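Local coordinates for PlaB phospholipase (Legionella pneumophila, PDB 6ZTI), which is a virulence-associated phospholipase of the alpha/beta-hydrolase class whose activity is controlled by NAD(H)-mediated tetramerization, at residues V223-L235 and V247-V260. Sequence-based numbering, arbitrary orientation.
Sequences VAATNMNYSLLKL and VAKMTRTQPMAFGV
Asn-229 grips the backbone of Met-256 with both ends of its amide: OD1 accepts from Met-256 N at 2.8 Å, and ND2 donates, in the amide plane, to a lone pair of Met-256 O. Asn-227 OD1 takes the backbone N of Asn-229, an Asx turn, and also its ND2, which helps to fix that amide's rotation. Thr-253 OG1 both donates to Met-228 O (2.8 Å) and accepts from Tyr-230 N (3.2 Å). With chi1 of Thr-253 at 55° placing OG1 between N and carbonyl carbon, CG2 reaches over a face of the Tyr-230 ring, a CH-pi contact 3.6 Å from the centroid. The axes of strands 231-235 and 247-252 run antiparallel at 166°; reciprocal N-H...O=C bonds make Leu-232 with Thr-251 and Lys-234 with Lys-249 hydrogen-bonded pairs of a beta hairpin built from consecutive strands. Its second arm leads into 257-261, an outermost strand of the parallel hydrolase sheet, so the contact joins that sheet to the hairpin's own mixed sheet. The Asn-227 amide stacks on Phe-258, planes 13° apart, with ND2 3.3 Å above the ring centre and bonded onward to Asn-450 O. Apolar contacts include Val-223 CG1 at that ring's edge and Met-228 CB against Met-256 SD (3.5 Å).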
loop_
_atom_site.group_PDB
_atom_site.type_symbol
_atom_site.label_atom_id
_atom_site.label_comp_id
_atom_site.label_asym_id
_atom_site.label_seq_id
_atom_site.Cartn_x
_atom_site.Cartn_y
_atom_site.Cartn_z
ATOM N N VAL B 223 -27.365 1.983 18.670
ATOM C CA VAL B 223 -28.036 1.285 19.768
ATOM C C VAL B 223 -27.678 -0.194 19.741
ATOM O O VAL B 223 -27.353 -0.800 20.764
ATOM C CB VAL B 223 -29.561 1.486 19.693
ATOM C CG1 VAL B 223 -30.271 0.675 20.775
ATOM C CG2 VAL B 223 -29.939 2.954 19.806
ATOM N N ALA B 224 -27.773 -0.808 18.568
ATOM C CA ALA B 224 -27.519 -2.235 18.493
ATOM C C ALA B 224 -26.082 -2.576 18.857
ATOM O O ALA B 224 -25.823 -3.671 19.365
ATOM C CB ALA B 224 -27.839 -2.765 17.090
ATOM N N ALA B 225 -25.138 -1.663 18.617
ATOM C CA ALA B 225 -23.755 -1.935 18.984
ATOM C C ALA B 225 -23.471 -1.740 20.467
ATOM O O ALA B 225 -22.354 -2.045 20.904
ATOM C CB ALA B 225 -22.800 -1.055 18.191
ATOM N N THR B 226 -24.432 -1.243 21.253
ATOM C CA THR B 226 -24.218 -1.153 22.694
ATOM C C THR B 226 -24.682 -2.404 23.432
ATOM O O THR B 226 -24.205 -2.674 24.539
ATOM C CB THR B 226 -24.948 0.048 23.316
ATOM O OG1 THR B 226 -26.367 -0.176 23.317
ATOM C CG2 THR B 226 -24.647 1.341 22.598
ATOM N N ASN B 227 -25.600 -3.158 22.844
ATOM C CA ASN B 227 -26.346 -4.175 23.563
ATOM C C ASN B 227 -25.483 -5.405 23.816
ATOM O O ASN B 227 -24.941 -5.999 22.879
ATOM C CB ASN B 227 -27.584 -4.556 22.760
ATOM C CG ASN B 227 -28.671 -5.147 23.611
ATOM O OD1 ASN B 227 -28.428 -5.644 24.706
ATOM N ND2 ASN B 227 -29.890 -5.107 23.101
ATOM N N MET B 228 -25.386 -5.811 25.078
ATOM C CA MET B 228 -24.680 -7.048 25.400
ATOM C C MET B 228 -25.553 -8.288 25.276
ATOM O O MET B 228 -25.089 -9.385 25.601
ATOM C CB MET B 228 -24.100 -6.954 26.807
ATOM C CG MET B 228 -22.946 -5.998 26.874
ATOM S SD MET B 228 -21.535 -6.515 25.891
ATOM C CE MET B 228 -21.161 -8.084 26.683
ATOM N N ASN B 229 -26.797 -8.142 24.832
ATOM C CA ASN B 229 -27.651 -9.267 24.463
ATOM C C ASN B 229 -27.430 -9.493 22.974
ATOM O O ASN B 229 -27.909 -8.717 22.146
ATOM C CB ASN B 229 -29.123 -8.975 24.764
ATOM C CG ASN B 229 -29.387 -8.705 26.241
ATOM O OD1 ASN B 229 -29.275 -9.597 27.083
ATOM N ND2 ASN B 229 -29.765 -7.482 26.555
ATOM N N TYR B 230 -26.659 -10.523 22.624
ATOM C CA TYR B 230 -26.385 -10.822 21.225
ATOM C C TYR B 230 -26.166 -12.321 21.077
ATOM O O TYR B 230 -25.955 -13.041 22.055
ATOM C CB TYR B 230 -25.163 -10.058 20.704
ATOM C CG TYR B 230 -23.905 -10.265 21.532
ATOM C CD1 TYR B 230 -23.656 -9.467 22.635
ATOM C CD2 TYR B 230 -22.966 -11.242 21.211
ATOM C CE1 TYR B 230 -22.529 -9.631 23.401
ATOM C CE2 TYR B 230 -21.810 -11.405 21.984
ATOM C CZ TYR B 230 -21.613 -10.589 23.082
ATOM O OH TYR B 230 -20.515 -10.708 23.895
ATOM N N SER B 231 -26.168 -12.775 19.829
ATOM C CA SER B 231 -25.948 -14.175 19.501
ATOM C C SER B 231 -24.765 -14.313 18.562
ATOM O O SER B 231 -24.452 -13.400 17.796
ATOM C CB SER B 231 -27.168 -14.781 18.846
ATOM O OG SER B 231 -28.223 -14.925 19.787
ATOM N N LEU B 232 -24.117 -15.471 18.631
ATOM C CA LEU B 232 -23.113 -15.897 17.670
ATOM C C LEU B 232 -23.677 -17.100 16.922
ATOM O O LEU B 232 -23.967 -18.132 17.536
ATOM C CB LEU B 232 -21.800 -16.254 18.366
ATOM C CG LEU B 232 -20.778 -17.006 17.520
ATOM C CD1 LEU B 232 -20.407 -16.207 16.296
ATOM C CD2 LEU B 232 -19.539 -17.326 18.336
ATOM N N LEU B 233 -23.845 -16.957 15.610
ATOM C CA LEU B 233 -24.358 -18.006 14.739
ATOM C C LEU B 233 -23.188 -18.547 13.941
ATOM O O LEU B 233 -22.514 -17.790 13.228
ATOM C CB LEU B 233 -25.445 -17.471 13.813
ATOM C CG LEU B 233 -25.907 -18.336 12.630
ATOM C CD1 LEU B 233 -26.687 -19.557 13.081
ATOM C CD2 LEU B 233 -26.764 -17.508 11.719
ATOM N N LYS B 234 -22.934 -19.843 14.085
ATOM C CA LYS B 234 -21.903 -20.531 13.323
ATOM C C LYS B 234 -22.568 -21.359 12.232
ATOM O O LYS B 234 -23.414 -22.216 12.523
ATOM C CB LYS B 234 -21.060 -21.432 14.219
ATOM C CG LYS B 234 -20.215 -20.720 15.242
ATOM C CD LYS B 234 -19.377 -21.744 16.012
ATOM C CE LYS B 234 -18.582 -21.112 17.144
ATOM N NZ LYS B 234 -17.506 -20.209 16.644
ATOM N N LEU B 235 -22.175 -21.102 10.986
ATOM C CA LEU B 235 -22.633 -21.839 9.810
ATOM C C LEU B 235 -21.423 -22.515 9.189
ATOM O O LEU B 235 -20.537 -21.838 8.652
ATOM C CB LEU B 235 -23.294 -20.923 8.785
ATOM C CG LEU B 235 -24.405 -20.007 9.281
ATOM C CD1 LEU B 235 -24.893 -19.139 8.125
ATOM C CD2 LEU B 235 -25.536 -20.826 9.885
ATOM N N VAL B 247 -24.396 -26.827 8.549
ATOM C CA VAL B 247 -24.713 -27.109 9.941
ATOM C C VAL B 247 -24.707 -25.782 10.684
ATOM O O VAL B 247 -23.764 -24.992 10.556
ATOM C CB VAL B 247 -23.710 -28.104 10.538
ATOM C CG1 VAL B 247 -23.992 -28.354 12.022
ATOM C CG2 VAL B 247 -23.750 -29.404 9.748
ATOM N N ALA B 248 -25.777 -25.510 11.415
ATOM C CA ALA B 248 -25.930 -24.256 12.128
ATOM C C ALA B 248 -25.908 -24.495 13.630
ATOM O O ALA B 248 -26.471 -25.474 14.134
ATOM C CB ALA B 248 -27.229 -23.557 11.728
ATOM N N LYS B 249 -25.240 -23.596 14.339
ATOM C CA LYS B 249 -25.220 -23.606 15.791
ATOM C C LYS B 249 -25.297 -22.165 16.251
ATOM O O LYS B 249 -24.520 -21.335 15.781
ATOM C CB LYS B 249 -23.953 -24.260 16.346
ATOM C CG LYS B 249 -23.703 -23.934 17.827
ATOM C CD LYS B 249 -22.863 -25.009 18.497
ATOM C CE LYS B 249 -22.460 -24.608 19.911
ATOM N NZ LYS B 249 -21.304 -25.412 20.413
ATOM N N MET B 250 -26.221 -21.865 17.159
ATOM C CA MET B 250 -26.370 -20.514 17.676
ATOM C C MET B 250 -26.160 -20.530 19.178
ATOM O O MET B 250 -26.678 -21.405 19.879
ATOM C CB MET B 250 -27.741 -19.935 17.332
ATOM C CG MET B 250 -27.929 -18.493 17.794
ATOM S SD MET B 250 -29.516 -17.798 17.298
ATOM C CE MET B 250 -29.157 -17.279 15.631
ATOM N N THR B 251 -25.378 -19.577 19.660
ATOM C CA THR B 251 -25.156 -19.396 21.084
ATOM C C THR B 251 -25.442 -17.941 21.411
ATOM O O THR B 251 -25.216 -17.042 20.594
ATOM C CB THR B 251 -23.732 -19.779 21.510
ATOM O OG1 THR B 251 -22.785 -18.966 20.821
ATOM C CG2 THR B 251 -23.446 -21.241 21.192
ATOM N N ARG B 252 -25.976 -17.717 22.598
ATOM C CA ARG B 252 -26.419 -16.397 23.001
ATOM C C ARG B 252 -25.859 -16.059 24.375
ATOM O O ARG B 252 -25.675 -16.936 25.224
ATOM C CB ARG B 252 -27.954 -16.344 22.998
ATOM C CG ARG B 252 -28.504 -14.979 22.965
ATOM C CD ARG B 252 -30.000 -14.988 22.807
ATOM N NE ARG B 252 -30.544 -13.709 23.234
ATOM C CZ ARG B 252 -30.618 -12.625 22.473
ATOM N NH1 ARG B 252 -30.207 -12.647 21.214
ATOM N NH2 ARG B 252 -31.125 -11.512 22.980
ATOM N N THR B 253 -25.582 -14.776 24.585
ATOM C CA THR B 253 -25.164 -14.309 25.893
ATOM C C THR B 253 -26.310 -14.464 26.887
ATOM O O THR B 253 -27.477 -14.573 26.510
ATOM C CB THR B 253 -24.753 -12.840 25.838
ATOM O OG1 THR B 253 -25.832 -12.074 25.285
ATOM C CG2 THR B 253 -23.535 -12.643 24.986
ATOM N N GLN B 254 -25.967 -14.452 28.171
ATOM C CA GLN B 254 -26.980 -14.413 29.203
ATOM C C GLN B 254 -27.688 -13.065 29.159
ATOM O O GLN B 254 -27.123 -12.079 28.689
ATOM C CB GLN B 254 -26.350 -14.639 30.572
ATOM C CG GLN B 254 -25.767 -16.028 30.739
ATOM C CD GLN B 254 -26.828 -17.103 30.654
ATOM O OE1 GLN B 254 -26.776 -17.987 29.793
ATOM N NE2 GLN B 254 -27.803 -17.028 31.546
ATOM N N PRO B 255 -28.930 -13.001 29.626
ATOM C CA PRO B 255 -29.650 -11.725 29.615
ATOM C C PRO B 255 -28.899 -10.654 30.391
ATOM O O PRO B 255 -28.407 -10.887 31.499
ATOM C CB PRO B 255 -30.985 -12.064 30.294
ATOM C CG PRO B 255 -31.134 -13.542 30.160
ATOM C CD PRO B 255 -29.739 -14.087 30.214
ATOM N N MET B 256 -28.842 -9.460 29.814
ATOM C CA MET B 256 -28.317 -8.292 30.506
ATOM C C MET B 256 -29.308 -7.143 30.395
ATOM O O MET B 256 -29.896 -6.916 29.332
ATOM C CB MET B 256 -26.958 -7.860 29.926
ATOM C CG MET B 256 -26.280 -6.743 30.725
ATOM S SD MET B 256 -24.601 -6.275 30.190
ATOM C CE MET B 256 -23.717 -7.813 30.483
ATOM N N ALA B 257 -29.479 -6.418 31.499
ATOM C CA ALA B 257 -30.317 -5.229 31.504
ATOM C C ALA B 257 -29.923 -4.293 30.367
ATOM O O ALA B 257 -28.740 -4.077 30.099
ATOM C CB ALA B 257 -30.185 -4.507 32.851
ATOM N N PHE B 258 -30.928 -3.747 29.690
ATOM C CA PHE B 258 -30.700 -2.930 28.505
ATOM C C PHE B 258 -31.813 -1.909 28.402
ATOM O O PHE B 258 -32.988 -2.274 28.312
ATOM C CB PHE B 258 -30.643 -3.794 27.237
ATOM C CG PHE B 258 -30.506 -3.000 25.967
ATOM C CD1 PHE B 258 -29.341 -2.318 25.693
ATOM C CD2 PHE B 258 -31.549 -2.931 25.053
ATOM C CE1 PHE B 258 -29.210 -1.581 24.543
ATOM C CE2 PHE B 258 -31.422 -2.207 23.907
ATOM C CZ PHE B 258 -30.244 -1.525 23.649
ATOM N N GLY B 259 -31.442 -0.640 28.386
ATOM C CA GLY B 259 -32.410 0.429 28.273
ATOM C C GLY B 259 -31.953 1.467 27.279
ATOM O O GLY B 259 -30.788 1.864 27.271
ATOM N N VAL B 260 -32.876 1.895 26.429
ATOM C CA VAL B 260 -32.690 3.046 25.557
ATOM C C VAL B 260 -33.451 4.204 26.198
ATOM O O VAL B 260 -34.685 4.211 26.231
ATOM C CB VAL B 260 -33.173 2.764 24.128
ATOM C CG1 VAL B 260 -32.968 3.968 23.237
ATOM C CG2 VAL B 260 -32.455 1.536 23.526
HETATM O O HOH W 1 -27.480 -5.193 27.123
HETATM O O HOH W 2 -25.065 -10.430 28.125
HETATM O O HOH W 3 -29.034 -12.199 26.113
HETATM O O HOH W 4 -22.418 -20.650 18.005
#